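Local coordinates for protein serine racemase (Enterococcus faecalis, PDB 4ECL) that belongs to the alanine racemase family and forms the cytoplasmic part of VanTG, pairing a TIM-barrel-type domain with a mainly beta C-terminal domain, at residues Cys31-Val36 and Ile56-Phe61. Residues are numbered along the deposited sequence; the frame is centred on the assembly and turned at random.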
loop_
_atom_site.group_PDB
_atom_site.type_symbol
_atom_site.label_atom_id
_atom_site.label_comp_id
_atom_site.label_asym_id
_atom_site.label_seq_id
_atom_site.Cartn_x
_atom_site.Cartn_y
_atom_site.Cartn_z
ATOM N N CYS A 31 10.774 33.419 -3.971
ATOM C CA CYS A 31 10.223 32.253 -3.311
ATOM C C CYS A 31 10.529 30.999 -4.127
ATOM O O CYS A 31 10.306 30.949 -5.345
ATOM C CB CYS A 31 8.715 32.410 -3.112
ATOM S SG CYS A 31 7.950 31.032 -2.221
ATOM N N GLU A 32 11.045 29.986 -3.448
ATOM C CA GLU A 32 11.497 28.774 -4.117
ATOM C C GLU A 32 10.509 27.610 -3.969
ATOM O O GLU A 32 9.887 27.418 -2.919
ATOM C CB GLU A 32 12.878 28.378 -3.592
ATOM C CG GLU A 32 13.654 27.487 -4.526
ATOM C CD GLU A 32 14.969 27.029 -3.930
ATOM O OE1 GLU A 32 15.503 27.739 -3.045
ATOM O OE2 GLU A 32 15.461 25.952 -4.342
ATOM N N LEU A 33 10.359 26.843 -5.039
ATOM C CA LEU A 33 9.513 25.664 -5.009
ATOM C C LEU A 33 10.216 24.549 -4.230
ATOM O O LEU A 33 11.326 24.139 -4.583
ATOM C CB LEU A 33 9.175 25.226 -6.448
ATOM C CG LEU A 33 8.082 24.173 -6.617
ATOM C CD1 LEU A 33 7.427 24.277 -8.002
ATOM C CD2 LEU A 33 8.640 22.762 -6.392
HETATM N N MSE A 34 9.585 24.082 -3.152
HETATM C CA MSE A 34 10.103 22.908 -2.440
HETATM C C MSE A 34 9.239 21.699 -2.770
HETATM O O MSE A 34 8.100 21.574 -2.297
HETATM C CB MSE A 34 10.159 23.120 -0.921
HETATM C CG MSE A 34 10.809 21.947 -0.199
HETATM SE SE MSE A 34 10.942 22.153 1.731
HETATM C CE MSE A 34 12.554 23.257 1.830
ATOM N N ALA A 35 9.778 20.813 -3.598
ATOM C CA ALA A 35 8.992 19.714 -4.101
ATOM C C ALA A 35 8.915 18.642 -3.018
ATOM O O ALA A 35 9.937 18.132 -2.554
ATOM C CB ALA A 35 9.615 19.168 -5.373
ATOM N N VAL A 36 7.697 18.321 -2.607
ATOM C CA VAL A 36 7.491 17.314 -1.585
ATOM C C VAL A 36 7.451 15.935 -2.251
ATOM O O VAL A 36 6.487 15.612 -2.962
ATOM C CB VAL A 36 6.175 17.576 -0.854
ATOM C CG1 VAL A 36 5.930 16.501 0.205
ATOM C CG2 VAL A 36 6.201 18.970 -0.226
ATOM N N ILE A 56 15.003 19.676 -14.416
ATOM C CA ILE A 56 14.333 20.869 -14.910
ATOM C C ILE A 56 14.531 22.104 -14.033
ATOM O O ILE A 56 13.963 23.159 -14.313
ATOM C CB ILE A 56 12.841 20.625 -15.194
ATOM C CG1 ILE A 56 12.092 20.243 -13.926
ATOM C CG2 ILE A 56 12.690 19.534 -16.243
ATOM C CD1 ILE A 56 10.586 20.317 -14.088
ATOM N N GLY A 57 15.343 21.973 -12.985
ATOM C CA GLY A 57 15.778 23.135 -12.227
ATOM C C GLY A 57 15.211 23.304 -10.831
ATOM O O GLY A 57 15.533 24.283 -10.162
ATOM N N VAL A 58 14.358 22.385 -10.385
ATOM C CA VAL A 58 13.936 22.395 -8.986
ATOM C C VAL A 58 15.180 22.149 -8.142
ATOM O O VAL A 58 15.948 21.229 -8.423
ATOM C CB VAL A 58 12.889 21.305 -8.697
ATOM C CG1 VAL A 58 12.595 21.216 -7.202
ATOM C CG2 VAL A 58 11.613 21.558 -9.502
ATOM N N SER A 59 15.390 22.981 -7.124
ATOM C CA SER A 59 16.606 22.888 -6.322
ATOM C C SER A 59 16.352 22.744 -4.815
ATOM O O SER A 59 17.206 23.085 -3.996
ATOM C CB SER A 59 17.487 24.103 -6.597
ATOM O OG SER A 59 16.683 25.263 -6.713
ATOM N N SER A 60 15.178 22.232 -4.465
ATOM C CA SER A 60 14.799 22.013 -3.072
ATOM C C SER A 60 13.754 20.898 -2.939
ATOM O O SER A 60 12.718 20.924 -3.612
ATOM C CB SER A 60 14.260 23.315 -2.478
ATOM O OG SER A 60 14.171 23.242 -1.070
ATOM N N PHE A 61 14.024 19.928 -2.064
ATOM C CA PHE A 61 13.138 18.769 -1.874
ATOM C C PHE A 61 12.830 18.509 -0.394
ATOM O O PHE A 61 13.663 18.763 0.479
ATOM C CB PHE A 61 13.748 17.504 -2.515
ATOM C CG PHE A 61 13.997 17.651 -3.986
ATOM C CD1 PHE A 61 12.989 17.404 -4.896
ATOM C CD2 PHE A 61 15.220 18.106 -4.450
ATOM C CE1 PHE A 61 13.203 17.586 -6.249
ATOM C CE2 PHE A 61 15.445 18.292 -5.798
ATOM C CZ PHE A 61 14.436 18.028 -6.702
HETATM O O HOH W 1 13.248 24.923 -6.336
#
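Ala-35 and Phe-61 sit side by side on neighbouring parallel strands, where the contact is tight. Ala-35 N donates to Ser-60 O at 2.9 Å, and Phe-61 CA leans on Ala-35 O in a CA-H...O contact of 3.3 Å. Both side chains leave the same face of the sheet: the Ala-35 methyl meets the Phe-61 ring obliquely, with CB 3.8 Å from CD1, and Val-58 CG1 closes on that methyl at 4.1 Å. Leu-53 of helix 46-55 touches all three. That helix lies on the connection between the strands, a beta-alpha-beta crossover of the TIM-barrel domain of the alanine racemase family, and Gly-57 ends it in a Schellman motif. On the other face Ser-60 OG, anti to its backbone N (chi1 -166°), approaches Met-34 CE (selenomethionine) while hydrogen-bonding Glu-80. At the partly exposed end Ser-59 still belongs to the loop, and its backbone N is linked to Leu-33 O through water. Here the extended Glu-32 chain brings OE2 to Ser-59 OG, which donates from above the carboxylate plane at 2.8 Å. The water donates to Leu-33 O (2.7 Å) and, at 3.2 Å, to Glu-32 OE2 while accepting from Ser-59 N.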